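Local coordinates for CS6 fimbrial subunit B, CS6 fimbrial subunit A (PDB 4B9G), which forms one of the two subunits of the CS6 colonization factor of enterotoxigenic Escherichia coli, here completed by a donor strand from the other subunit, and probably serves bacterial adhesion, at residues A[20-26]-A[38-44]; A[69-74]-A[126-132]; A[77-81]-A[117-121]; A[132-138]-A[150-156]. All coordinates share one frame; numbering follows the deposited sequence.

Contact 1: A[20-26]-A[38-44]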
loop_
_atom_site.group_PDB
_atom_site.type_symbol
_atom_site.label_atom_id
_atom_site.label_comp_id
_atom_site.label_asym_id
_atom_site.label_seq_id
_atom_site.Cartn_x
_atom_site.Cartn_y
_atom_site.Cartn_z
ATOM N N ALA A 20 -8.391 12.518 0.621
ATOM C CA ALA A 20 -7.222 12.699 -0.234
ATOM C C ALA A 20 -6.830 11.453 -1.014
ATOM O O ALA A 20 -6.151 11.572 -2.033
ATOM C CB ALA A 20 -6.039 13.169 0.597
ATOM N N VAL A 21 -7.167 10.276 -0.568
ATOM C CA VAL A 21 -6.702 8.977 -0.998
ATOM C C VAL A 21 -7.824 8.100 -1.505
ATOM O O VAL A 21 -8.898 8.044 -0.910
ATOM C CB VAL A 21 -5.981 8.252 0.162
ATOM C CG1 VAL A 21 -5.454 6.961 -0.221
ATOM C CG2 VAL A 21 -4.967 9.091 0.788
ATOM N N ARG A 22 -7.575 7.378 -2.606
ATOM C CA ARG A 22 -8.473 6.343 -3.085
ATOM C C ARG A 22 -7.671 5.055 -3.349
ATOM O O ARG A 22 -6.515 5.089 -3.784
ATOM C CB ARG A 22 -9.169 6.821 -4.378
ATOM C CG ARG A 22 -9.813 5.831 -5.262
ATOM C CD ARG A 22 -10.583 6.580 -6.305
ATOM N NE ARG A 22 -9.975 6.832 -7.616
ATOM C CZ ARG A 22 -10.227 6.117 -8.708
ATOM N NH1 ARG A 22 -10.980 5.024 -8.661
ATOM N NH2 ARG A 22 -9.726 6.519 -9.868
ATOM N N ILE A 23 -8.326 3.919 -3.125
ATOM C CA ILE A 23 -7.802 2.581 -3.367
ATOM C C ILE A 23 -8.582 1.954 -4.528
ATOM O O ILE A 23 -9.818 2.074 -4.597
ATOM C CB ILE A 23 -8.009 1.686 -2.142
ATOM C CG1 ILE A 23 -7.507 2.356 -0.856
ATOM C CG2 ILE A 23 -7.411 0.293 -2.412
ATOM C CD1 ILE A 23 -6.030 2.656 -0.829
ATOM N N ILE A 24 -7.859 1.295 -5.436
ATOM C CA ILE A 24 -8.449 0.640 -6.606
ATOM C C ILE A 24 -8.003 -0.829 -6.630
ATOM O O ILE A 24 -6.867 -1.135 -7.003
ATOM C CB ILE A 24 -8.040 1.320 -7.938
ATOM C CG1 ILE A 24 -8.164 2.844 -7.863
ATOM C CG2 ILE A 24 -8.880 0.755 -9.074
ATOM C CD1 ILE A 24 -7.728 3.574 -9.124
ATOM N N PRO A 25 -8.863 -1.766 -6.187
ATOM C CA PRO A 25 -8.497 -3.194 -6.258
ATOM C C PRO A 25 -8.312 -3.673 -7.685
ATOM O O PRO A 25 -8.988 -3.177 -8.586
ATOM C CB PRO A 25 -9.698 -3.902 -5.604
ATOM C CG PRO A 25 -10.272 -2.829 -4.695
ATOM C CD PRO A 25 -10.146 -1.564 -5.480
ATOM N N VAL A 26 -7.427 -4.653 -7.863
ATOM C CA VAL A 26 -7.302 -5.388 -9.112
ATOM C C VAL A 26 -7.961 -6.748 -8.918
ATOM O O VAL A 26 -7.821 -7.404 -7.873
ATOM C CB VAL A 26 -5.830 -5.539 -9.559
ATOM C CG1 VAL A 26 -5.715 -6.312 -10.872
ATOM C CG2 VAL A 26 -5.178 -4.161 -9.707
ATOM N N LEU A 38 -1.721 -5.903 -7.225
ATOM C CA LEU A 38 -2.881 -6.394 -6.477
ATOM C C LEU A 38 -3.934 -5.304 -6.261
ATOM O O LEU A 38 -5.141 -5.600 -6.244
ATOM C CB LEU A 38 -2.439 -6.971 -5.152
ATOM C CG LEU A 38 -1.422 -8.111 -5.241
ATOM C CD1 LEU A 38 -1.063 -8.620 -3.834
ATOM C CD2 LEU A 38 -1.907 -9.252 -6.134
ATOM N N TYR A 39 -3.480 -4.075 -6.061
ATOM C CA TYR A 39 -4.327 -2.896 -5.966
ATOM C C TYR A 39 -3.448 -1.688 -6.264
ATOM O O TYR A 39 -2.212 -1.791 -6.232
ATOM C CB TYR A 39 -5.046 -2.791 -4.611
ATOM C CG TYR A 39 -4.191 -2.556 -3.383
ATOM C CD1 TYR A 39 -3.777 -1.283 -3.033
ATOM C CD2 TYR A 39 -3.829 -3.606 -2.552
ATOM C CE1 TYR A 39 -3.040 -1.053 -1.869
ATOM C CE2 TYR A 39 -3.085 -3.396 -1.389
ATOM C CZ TYR A 39 -2.705 -2.111 -1.042
ATOM O OH TYR A 39 -1.998 -1.836 0.105
ATOM N N THR A 40 -4.080 -0.556 -6.533
ATOM C CA THR A 40 -3.340 0.694 -6.704
ATOM C C THR A 40 -3.933 1.743 -5.752
ATOM O O THR A 40 -5.040 1.578 -5.187
ATOM C CB THR A 40 -3.335 1.114 -8.129
ATOM O OG1 THR A 40 -2.604 0.273 -9.010
ATOM C CG2 THR A 40 -4.577 1.525 -8.585
ATOM N N VAL A 41 -3.160 2.797 -5.550
ATOM C CA VAL A 41 -3.478 3.885 -4.633
ATOM C C VAL A 41 -3.250 5.192 -5.385
ATOM O O VAL A 41 -2.202 5.364 -6.038
ATOM C CB VAL A 41 -2.549 3.862 -3.402
ATOM C CG1 VAL A 41 -2.940 4.959 -2.406
ATOM C CG2 VAL A 41 -2.545 2.484 -2.749
ATOM N N GLU A 42 -4.205 6.116 -5.298
ATOM C CA GLU A 42 -4.067 7.442 -5.906
ATOM C C GLU A 42 -4.349 8.488 -4.848
ATOM O O GLU A 42 -5.280 8.339 -4.053
ATOM C CB GLU A 42 -4.991 7.598 -7.124
ATOM C CG GLU A 42 -4.769 6.478 -8.155
ATOM C CD GLU A 42 -5.326 6.756 -9.543
ATOM O OE1 GLU A 42 -6.138 7.676 -9.713
ATOM O OE2 GLU A 42 -4.962 6.029 -10.481
ATOM N N MET A 43 -3.552 9.552 -4.821
ATOM C CA MET A 43 -3.761 10.636 -3.861
ATOM C C MET A 43 -3.285 11.967 -4.415
ATOM O O MET A 43 -2.381 12.030 -5.222
ATOM C CB MET A 43 -3.062 10.368 -2.533
ATOM C CG MET A 43 -1.529 10.358 -2.613
ATOM S SD MET A 43 -0.659 9.986 -1.022
ATOM C CE MET A 43 -1.043 8.256 -0.754
ATOM N N THR A 44 -3.918 13.051 -4.011
ATOM C CA THR A 44 -3.334 14.385 -4.285
ATOM C C THR A 44 -2.966 14.975 -2.939
ATOM O O THR A 44 -3.690 14.879 -2.002
ATOM C CB THR A 44 -4.251 15.348 -5.117
ATOM O OG1 THR A 44 -4.485 14.794 -6.411
ATOM C CG2 THR A 44 -3.616 16.727 -5.310
HETATM O O HOH W 1 -7.053 13.709 -3.904
HETATM O O HOH W 2 -8.026 8.782 -8.375
#
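Ile24 lies across Thr40 and reaches on to Glu42, spanning two neighbouring pairs on one face of the antiparallel hairpin of CssB strands 21-28 and 37-44. Its CB sits 3.5 Å from CG2 of Thr40, and CG1 follows past the same methyl. With CG1 directed away from the carbonyl carbon (chi1 -46°) and an extended chi2, CD1 still touches Thr40 CG2 and comes to 3.9 Å from OE2 of Glu42. This CD1 methyl also lies 3.4 Å above the plane of the Arg22 guanidinium, near its rim. Arg22 and Glu42 run side by side, their flat groups 76° apart. Their salt bridge is long, 3.8 Å from NH2 to OE1, and water 2 supplements it, accepting from Arg22 NE and donating to Glu42 OE1 at 2.6 Å. Paired backbone bonds join Arg22 to Glu42 and Ile24 to Thr40, and Val26 N bonds to Leu38 O. The other face is apolar: Val21 CG1 meets Val41 CG1, and Ile23 CD1 meets Val41 CG2 at 4.0 Å. Strand 145-160, the CssA donor, runs beside strand 21-28, touching Val21 and Ile23. The hairpin is therefore two-sided, apolar toward Leu134 and Val136 in the core, with a water-supplemented salt bridge outside.

Contact 2: A[69-74]-A[126-132]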
loop_
_atom_site.group_PDB
_atom_site.type_symbol
_atom_site.label_atom_id
_atom_site.label_comp_id
_atom_site.label_asym_id
_atom_site.label_seq_id
_atom_site.Cartn_x
_atom_site.Cartn_y
_atom_site.Cartn_z
ATOM N N LYS A 69 0.459 -8.235 3.966
ATOM C CA LYS A 69 -0.342 -9.392 3.574
ATOM C C LYS A 69 -1.778 -8.989 3.230
ATOM O O LYS A 69 -2.390 -8.154 3.917
ATOM C CB LYS A 69 -0.410 -10.420 4.707
ATOM C CG LYS A 69 0.876 -11.156 4.946
ATOM C CD LYS A 69 0.673 -12.237 5.989
ATOM C CE LYS A 69 1.729 -13.313 5.855
ATOM N NZ LYS A 69 2.818 -13.190 6.847
ATOM N N LEU A 70 -2.315 -9.628 2.189
ATOM C CA LEU A 70 -3.753 -9.649 1.925
ATOM C C LEU A 70 -4.205 -11.078 2.217
ATOM O O LEU A 70 -3.699 -12.036 1.640
ATOM C CB LEU A 70 -4.063 -9.258 0.483
ATOM C CG LEU A 70 -3.559 -7.867 0.074
ATOM C CD1 LEU A 70 -3.883 -7.581 -1.375
ATOM C CD2 LEU A 70 -4.115 -6.771 0.949
ATOM N N VAL A 71 -5.123 -11.215 3.165
ATOM C CA VAL A 71 -5.533 -12.515 3.688
ATOM C C VAL A 71 -6.930 -12.868 3.170
ATOM O O VAL A 71 -7.847 -12.034 3.204
ATOM C CB VAL A 71 -5.520 -12.501 5.236
ATOM C CG1 VAL A 71 -5.914 -13.878 5.788
ATOM C CG2 VAL A 71 -4.144 -12.097 5.749
ATOM N N ASN A 72 -7.088 -14.095 2.679
ATOM C CA ASN A 72 -8.374 -14.584 2.233
ATOM C C ASN A 72 -9.383 -14.435 3.373
ATOM O O ASN A 72 -9.178 -14.952 4.489
ATOM C CB ASN A 72 -8.189 -16.047 1.838
ATOM C CG ASN A 72 -9.438 -16.679 1.288
ATOM O OD1 ASN A 72 -10.497 -16.600 1.896
ATOM N ND2 ASN A 72 -9.319 -17.347 0.154
ATOM N N VAL A 73 -10.478 -13.736 3.094
ATOM C CA VAL A 73 -11.436 -13.405 4.155
ATOM C C VAL A 73 -12.238 -14.622 4.669
ATOM O O VAL A 73 -12.902 -14.556 5.712
ATOM C CB VAL A 73 -12.387 -12.263 3.721
ATOM C CG1 VAL A 73 -11.609 -10.986 3.384
ATOM C CG2 VAL A 73 -13.267 -12.678 2.558
ATOM N N ASN A 74 -12.159 -15.727 3.928
ATOM C CA ASN A 74 -12.827 -16.982 4.289
ATOM C C ASN A 74 -11.878 -18.046 4.836
ATOM O O ASN A 74 -12.316 -18.961 5.522
ATOM C CB ASN A 74 -13.554 -17.571 3.070
ATOM C CG ASN A 74 -14.309 -16.526 2.294
ATOM O OD1 ASN A 74 -15.278 -15.961 2.787
ATOM N ND2 ASN A 74 -13.843 -16.228 1.084
ATOM N N SER A 126 -7.544 -20.110 -3.415
ATOM C CA SER A 126 -8.982 -20.236 -3.565
ATOM C C SER A 126 -9.613 -18.950 -4.128
ATOM O O SER A 126 -9.161 -17.832 -3.859
ATOM C CB SER A 126 -9.628 -20.546 -2.219
ATOM O OG SER A 126 -9.241 -21.806 -1.719
ATOM N N SER A 127 -10.686 -19.106 -4.897
ATOM C CA SER A 127 -11.502 -17.964 -5.286
ATOM C C SER A 127 -11.969 -17.198 -4.048
ATOM O O SER A 127 -12.391 -17.816 -3.071
ATOM C CB SER A 127 -12.739 -18.434 -6.054
ATOM O OG SER A 127 -12.420 -19.057 -7.282
ATOM N N GLY A 128 -11.968 -15.864 -4.112
ATOM C CA GLY A 128 -12.479 -15.042 -3.030
ATOM C C GLY A 128 -11.750 -13.714 -2.938
ATOM O O GLY A 128 -10.915 -13.363 -3.792
ATOM N N THR A 129 -12.095 -12.965 -1.897
ATOM C CA THR A 129 -11.466 -11.685 -1.614
ATOM C C THR A 129 -10.308 -11.857 -0.636
ATOM O O THR A 129 -10.437 -12.585 0.357
ATOM C CB THR A 129 -12.506 -10.720 -1.030
ATOM O OG1 THR A 129 -13.547 -10.536 -1.995
ATOM C CG2 THR A 129 -11.897 -9.382 -0.672
ATOM N N TYR A 130 -9.216 -11.145 -0.913
ATOM C CA TYR A 130 -8.007 -11.128 -0.097
ATOM C C TYR A 130 -7.858 -9.686 0.392
ATOM O O TYR A 130 -7.737 -8.781 -0.433
ATOM C CB TYR A 130 -6.787 -11.587 -0.945
ATOM C CG TYR A 130 -6.879 -13.047 -1.303
ATOM C CD1 TYR A 130 -7.767 -13.492 -2.282
ATOM C CD2 TYR A 130 -6.074 -13.985 -0.667
ATOM C CE1 TYR A 130 -7.893 -14.837 -2.572
ATOM C CE2 TYR A 130 -6.189 -15.341 -0.964
ATOM C CZ TYR A 130 -7.100 -15.771 -1.902
ATOM O OH TYR A 130 -7.206 -17.126 -2.124
ATOM N N ALA A 131 -7.909 -9.475 1.706
ATOM C CA ALA A 131 -8.046 -8.131 2.260
ATOM C C ALA A 131 -6.986 -7.825 3.306
ATOM O O ALA A 131 -6.389 -8.707 3.915
ATOM C CB ALA A 131 -9.429 -7.964 2.879
ATOM N N GLY A 132 -6.793 -6.542 3.534
ATOM C CA GLY A 132 -5.894 -6.053 4.569
ATOM C C GLY A 132 -6.101 -4.566 4.768
ATOM O O GLY A 132 -7.149 -4.026 4.378
HETATM O O HOH W 3 -12.140 -18.068 -0.415
HETATM O O HOH W 4 -14.579 -13.900 -0.532
#
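Asn72 crosses the ring of Tyr130 obliquely, and this pair forms the tight end of the contact. The CA of Asn72 stands 3.7 Å above one ring face, offset toward the rim, while its CB approaches CE2 to 3.5 Å. With CG turned away from the backbone N (chi1 -177°), the amide reaches along the ring to its hydroxyl, and ND2 donates to Tyr130 OH at 3.1 Å, tilted out of the amide plane. That hydroxyl donates to Ser126 O at 2.7 Å, on a carbonyl lone pair, so the phenol both gives and takes a bond, with a further weak one to Gln78 OE1. Asn72 OD1 takes the backbone N of Asn74 in its carbonyl plane, making an Asx turn as strand 65-72 ends. Backbone bonds pair Val71 with Ala131 in both directions, and Val73 N adds one to Thr129 O.

The outer side is looser. Val73 CG1 rests on Ala131 CB at 3.8 Å, and past it water 3 bridges ND2 of both Asn72 and Asn74 to Ser127 O, while water 4 links Asn74 ND2 to Thr129 N. Both segments belong to CssB: the end of strand 65-72 lies beside the start of strand 128-142, with strand 79-88 bonded to the former and the CssA donor strand 145-160 to the latter; Leu70 touches both flanking strands.

Contact 3: A[77-81]-A[117-121]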
loop_
_atom_site.group_PDB
_atom_site.type_symbol
_atom_site.label_atom_id
_atom_site.label_comp_id
_atom_site.label_asym_id
_atom_site.label_seq_id
_atom_site.Cartn_x
_atom_site.Cartn_y
_atom_site.Cartn_z
ATOM N N ASP A 77 -5.590 -19.259 6.317
ATOM C CA ASP A 77 -4.302 -19.861 5.973
ATOM C C ASP A 77 -3.800 -19.486 4.578
ATOM O O ASP A 77 -2.696 -19.874 4.206
ATOM C CB ASP A 77 -4.370 -21.395 6.096
ATOM C CG ASP A 77 -4.766 -21.860 7.474
ATOM O OD1 ASP A 77 -4.387 -21.202 8.466
ATOM O OD2 ASP A 77 -5.442 -22.909 7.564
ATOM N N GLN A 78 -4.605 -18.757 3.807
ATOM C CA GLN A 78 -4.214 -18.337 2.464
ATOM C C GLN A 78 -3.986 -16.835 2.437
ATOM O O GLN A 78 -4.863 -16.056 2.840
ATOM C CB GLN A 78 -5.296 -18.723 1.461
ATOM C CG GLN A 78 -5.486 -20.208 1.340
ATOM C CD GLN A 78 -6.432 -20.573 0.223
ATOM O OE1 GLN A 78 -6.485 -19.911 -0.795
ATOM N NE2 GLN A 78 -7.183 -21.632 0.409
ATOM N N ASN A 79 -2.810 -16.412 1.992
ATOM C CA ASN A 79 -2.502 -14.995 1.980
ATOM C C ASN A 79 -1.481 -14.667 0.892
ATOM O O ASN A 79 -0.767 -15.544 0.394
ATOM C CB ASN A 79 -2.024 -14.549 3.363
ATOM C CG ASN A 79 -0.798 -15.312 3.815
ATOM O OD1 ASN A 79 0.230 -15.305 3.150
ATOM N ND2 ASN A 79 -0.922 -16.028 4.912
ATOM N N MET A 80 -1.466 -13.392 0.520
ATOM C CA MET A 80 -0.580 -12.851 -0.506
ATOM C C MET A 80 0.330 -11.813 0.130
ATOM O O MET A 80 -0.148 -10.892 0.787
ATOM C CB MET A 80 -1.409 -12.191 -1.608
ATOM C CG MET A 80 -2.396 -13.129 -2.280
ATOM S SD MET A 80 -3.360 -12.221 -3.491
ATOM C CE MET A 80 -4.393 -13.530 -4.160
ATOM N N ASN A 81 1.629 -11.937 -0.114
ATOM C CA ASN A 81 2.613 -10.961 0.311
ATOM C C ASN A 81 2.837 -9.896 -0.763
ATOM O O ASN A 81 2.830 -10.210 -1.957
ATOM C CB ASN A 81 3.954 -11.645 0.565
ATOM C CG ASN A 81 3.906 -12.654 1.676
ATOM O OD1 ASN A 81 3.206 -12.479 2.652
ATOM N ND2 ASN A 81 4.667 -13.725 1.525
ATOM N N GLY A 117 4.838 -13.136 -3.427
ATOM C CA GLY A 117 4.750 -14.522 -2.973
ATOM C C GLY A 117 3.607 -14.678 -1.992
ATOM O O GLY A 117 2.807 -13.767 -1.850
ATOM N N GLY A 118 3.520 -15.805 -1.299
ATOM C CA GLY A 118 2.442 -15.979 -0.351
ATOM C C GLY A 118 2.366 -17.382 0.188
ATOM O O GLY A 118 3.267 -18.188 0.004
ATOM N N GLU A 119 1.267 -17.643 0.887
ATOM C CA GLU A 119 0.963 -18.922 1.495
ATOM C C GLU A 119 -0.333 -19.446 0.875
ATOM O O GLU A 119 -1.388 -18.793 0.918
ATOM C CB GLU A 119 0.802 -18.761 3.012
ATOM C CG GLU A 119 2.038 -18.234 3.726
ATOM C CD GLU A 119 3.240 -19.160 3.604
ATOM O OE1 GLU A 119 3.044 -20.397 3.549
ATOM O OE2 GLU A 119 4.384 -18.649 3.574
ATOM N N TYR A 120 -0.245 -20.633 0.296
ATOM C CA TYR A 120 -1.364 -21.260 -0.363
ATOM C C TYR A 120 -1.128 -22.759 -0.433
ATOM O O TYR A 120 0.016 -23.222 -0.414
ATOM C CB TYR A 120 -1.530 -20.696 -1.774
ATOM C CG TYR A 120 -0.234 -20.507 -2.529
ATOM C CD1 TYR A 120 0.329 -21.532 -3.284
ATOM C CD2 TYR A 120 0.431 -19.292 -2.477
ATOM C CE1 TYR A 120 1.514 -21.331 -3.973
ATOM C CE2 TYR A 120 1.601 -19.086 -3.156
ATOM C CZ TYR A 120 2.147 -20.100 -3.900
ATOM O OH TYR A 120 3.329 -19.881 -4.577
ATOM N N PRO A 121 -2.216 -23.536 -0.515
ATOM C CA PRO A 121 -2.037 -24.984 -0.644
ATOM C C PRO A 121 -1.527 -25.333 -2.035
ATOM O O PRO A 121 -1.394 -24.494 -2.921
ATOM C CB PRO A 121 -3.441 -25.540 -0.402
ATOM C CG PRO A 121 -4.354 -24.441 -0.741
ATOM C CD PRO A 121 -3.633 -23.152 -0.432
HETATM O O HOH W 5 5.232 -16.015 3.262
#
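Asn79 and Glu119 stand side by side as a hydrogen-bonded antiparallel pair between CssB strands 79-88 and 108-119. Backbone bonds come first: Asn79 N to Glu119 O and Glu119 N to Asn79 O, each 3.0 Å, then a shorter 2.8 Å from Asn81 N to Gly117 O. Polar side-chain contacts are subtler. The Asn79 CG is held between its backbone N and carbonyl carbon (chi1 59°), which folds OD1 back toward the opposite strand, where it accepts a weak second bond from Glu119 N. Its amide lies alongside the glutamate, OD1 3.5 Å from Glu119 CG, the two flat groups 60° apart. The Glu119 carboxylate then leads away, and water 5 joins its OE2 to Asn81 ND2. Van der Waals contact takes two forms: Gln78 crosses Pro121 at about a right angle, its CD 3.9 Å from the proline CD, and Asn81 ND2 rests on the bare CA of Gly118 at 3.7 Å. The Gln78 amide is turned to Ser126, whose N bonds to OE1. On its far edge, segment 77-81 pairs with strand 65-72 through Gln78 and Met80, while the Met80 side chain packs on Tyr115, Pro32 and donor strand 145-160.

Contact 4: A[132-138]-A[150-156]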
loop_
_atom_site.group_PDB
_atom_site.type_symbol
_atom_site.label_atom_id
_atom_site.label_comp_id
_atom_site.label_asym_id
_atom_site.label_seq_id
_atom_site.Cartn_x
_atom_site.Cartn_y
_atom_site.Cartn_z
ATOM N N GLY A 132 -6.793 -6.542 3.534
ATOM C CA GLY A 132 -5.894 -6.053 4.569
ATOM C C GLY A 132 -6.101 -4.566 4.768
ATOM O O GLY A 132 -7.149 -4.026 4.378
ATOM N N HIS A 133 -5.092 -3.902 5.335
ATOM C CA HIS A 133 -5.127 -2.462 5.541
ATOM C C HIS A 133 -3.801 -1.856 5.141
ATOM O O HIS A 133 -2.760 -2.508 5.223
ATOM C CB HIS A 133 -5.411 -2.110 6.996
ATOM C CG HIS A 133 -6.816 -2.413 7.411
ATOM N ND1 HIS A 133 -7.213 -3.679 7.781
ATOM C CD2 HIS A 133 -7.922 -1.636 7.494
ATOM C CE1 HIS A 133 -8.500 -3.668 8.076
ATOM N NE2 HIS A 133 -8.954 -2.439 7.926
ATOM N N LEU A 134 -3.873 -0.594 4.720
ATOM C CA LEU A 134 -2.716 0.180 4.298
ATOM C C LEU A 134 -2.678 1.449 5.145
ATOM O O LEU A 134 -3.642 2.208 5.159
ATOM C CB LEU A 134 -2.869 0.568 2.830
ATOM C CG LEU A 134 -1.758 1.443 2.269
ATOM C CD1 LEU A 134 -0.431 0.686 2.124
ATOM C CD2 LEU A 134 -2.198 2.021 0.950
ATOM N N THR A 135 -1.568 1.683 5.840
ATOM C CA THR A 135 -1.376 2.907 6.604
ATOM C C THR A 135 -0.862 4.003 5.676
ATOM O O THR A 135 0.159 3.844 5.004
ATOM C CB THR A 135 -0.350 2.726 7.721
ATOM O OG1 THR A 135 -0.796 1.696 8.620
ATOM C CG2 THR A 135 -0.109 4.043 8.458
ATOM N N VAL A 136 -1.582 5.130 5.650
ATOM C CA VAL A 136 -1.097 6.352 5.022
ATOM C C VAL A 136 -1.077 7.426 6.098
ATOM O O VAL A 136 -2.043 7.594 6.849
ATOM C CB VAL A 136 -1.977 6.806 3.834
ATOM C CG1 VAL A 136 -1.418 8.074 3.193
ATOM C CG2 VAL A 136 -2.138 5.687 2.801
ATOM N N SER A 137 0.049 8.126 6.200
ATOM C CA SER A 137 0.205 9.213 7.156
ATOM C C SER A 137 0.740 10.451 6.443
ATOM O O SER A 137 1.571 10.354 5.538
ATOM C CB SER A 137 1.152 8.835 8.295
ATOM O OG SER A 137 0.712 7.638 8.915
ATOM N N PHE A 138 0.233 11.612 6.866
ATOM C CA PHE A 138 0.637 12.916 6.361
ATOM C C PHE A 138 1.377 13.673 7.472
ATOM O O PHE A 138 0.979 13.617 8.641
ATOM C CB PHE A 138 -0.585 13.745 5.959
ATOM C CG PHE A 138 -1.311 13.271 4.709
ATOM C CD1 PHE A 138 -0.767 12.354 3.823
ATOM C CD2 PHE A 138 -2.545 13.813 4.404
ATOM C CE1 PHE A 138 -1.454 11.988 2.658
ATOM C CE2 PHE A 138 -3.218 13.470 3.247
ATOM C CZ PHE A 138 -2.671 12.558 2.372
ATOM N N ALA A 150 -1.974 13.701 10.188
ATOM C CA ALA A 150 -3.129 12.851 9.922
ATOM C C ALA A 150 -2.632 11.448 9.613
ATOM O O ALA A 150 -1.551 11.266 9.047
ATOM C CB ALA A 150 -3.957 13.403 8.759
ATOM N N THR A 151 -3.426 10.441 9.969
ATOM C CA THR A 151 -3.127 9.064 9.597
ATOM C C THR A 151 -4.419 8.266 9.486
ATOM O O THR A 151 -5.406 8.572 10.168
ATOM C CB THR A 151 -2.121 8.405 10.598
ATOM O OG1 THR A 151 -1.697 7.135 10.086
ATOM C CG2 THR A 151 -2.719 8.223 11.968
ATOM N N LYS A 152 -4.485 7.276 8.666
ATOM C CA LYS A 152 -5.592 6.396 8.433
ATOM C C LYS A 152 -5.086 5.042 7.946
ATOM O O LYS A 152 -4.162 4.966 7.136
ATOM C CB LYS A 152 -6.572 6.973 7.431
ATOM C CG LYS A 152 -7.763 6.193 6.973
ATOM C CD LYS A 152 -8.855 6.045 7.879
ATOM C CE LYS A 152 -10.186 5.610 7.293
ATOM N NZ LYS A 152 -9.963 4.501 6.585
ATOM N N ASN A 153 -5.684 3.989 8.486
ATOM C CA ASN A 153 -5.507 2.646 7.974
ATOM C C ASN A 153 -6.650 2.323 7.001
ATOM O O ASN A 153 -7.757 2.017 7.421
ATOM C CB ASN A 153 -5.429 1.620 9.106
ATOM C CG ASN A 153 -4.200 1.811 9.986
ATOM O OD1 ASN A 153 -3.247 2.481 9.602
ATOM N ND2 ASN A 153 -4.230 1.228 11.182
ATOM N N PHE A 154 -6.387 2.446 5.706
ATOM C CA PHE A 154 -7.404 2.231 4.677
ATOM C C PHE A 154 -7.610 0.743 4.404
ATOM O O PHE A 154 -6.639 0.024 4.138
ATOM C CB PHE A 154 -6.985 2.896 3.356
ATOM C CG PHE A 154 -7.065 4.394 3.367
ATOM C CD1 PHE A 154 -8.234 5.060 3.003
ATOM C CD2 PHE A 154 -5.959 5.145 3.711
ATOM C CE1 PHE A 154 -8.290 6.444 3.001
ATOM C CE2 PHE A 154 -6.026 6.540 3.724
ATOM C CZ PHE A 154 -7.185 7.185 3.359
ATOM N N PRO A 155 -8.870 0.278 4.372
ATOM C CA PRO A 155 -9.104 -1.086 3.863
ATOM C C PRO A 155 -8.704 -1.218 2.397
ATOM O O PRO A 155 -9.032 -0.341 1.586
ATOM C CB PRO A 155 -10.613 -1.278 4.062
ATOM C CG PRO A 155 -10.985 -0.314 5.159
ATOM C CD PRO A 155 -10.100 0.886 4.908
ATOM N N VAL A 156 -8.008 -2.315 2.088
ATOM C CA VAL A 156 -7.539 -2.614 0.745
ATOM C C VAL A 156 -7.862 -4.079 0.424
ATOM O O VAL A 156 -7.995 -4.901 1.338
ATOM C CB VAL A 156 -6.008 -2.331 0.614
ATOM C CG1 VAL A 156 -5.708 -0.872 0.841
ATOM C CG2 VAL A 156 -5.195 -3.201 1.548
#
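Gly132 and Val156 open a long antiparallel pairing that is donor-strand complementation: strand 128-142 belongs to CssB, whereas segment 150-156 is part of the CssA donor strand, which completes the immunoglobulin-like fold by running antiparallel to 128-142 and parallel to 21-28. The two are consecutive in this chain because of an engineered fusion, so the hairpin that connects them is a product of the construct.

Backbone bonds run along the whole length, in pairs at Gly132 with Val156, Leu134 with Phe154, and Val136 with Lys152. At Phe138 and Ala150 one bond is short, 2.8 Å from Phe138 N to Ala150 O, and its return partner is weak.

Polar side chains share the face of Thr135, Ser137, Thr151 and Asn153. The Ser137 OG and Thr151 OG1 hydroxyls bond at 2.7 Å; the threonine OG1, opposite its own backbone N (chi1 -171°), is thereby swung toward the serine. Thr135 OG1 donates to Asn153 OD1 at 2.8 Å from well above the carbonyl plane, and also bonds to Thr57. Beyond them, the edge of the His133 ring, at CD2, meets Asn153 O, and NE2 approaches Pro155 CG.

Apolar contacts dominate the face of Leu134, Val136, Phe154 and Val156. Leu134 CB meets Val156 CG1 at 3.8 Å, and Leu134 itself reaches Tyr39 and Val41 of strand 37-44. Val136 CG2 touches Phe154 CD2 at 4.0 Å. One face of the Phe154 ring is covered by Lys152, two residues earlier, whose CG sits 3.6 Å above the ring centre.

How the contacts relate
Contacts 1 and 4 form the central pair, their centres 11 Å apart: the CssA donor of contact 4 runs next to strand 21-28, putting Phe154 CZ 3.6 Å from Val21 CB and Val156 CG2 3.6 Å from Tyr39 CE2. Contacts 2 and 3 lie together nearer one end, with centres 9 Å apart, and the backbone joins them where Met80 N lies 2.8 Å from Leu70 O. Gly132 belongs to both contact 2 and contact 4. Leu70 of contact 2 ties the groups together, its CD1 3.9 Å from Leu38 CD1 of contact 1 and its CD2 3.8 Å from Val156 CG2 of contact 4. Contacts 3 and 4 stay about 8 Å apart at their nearest atoms.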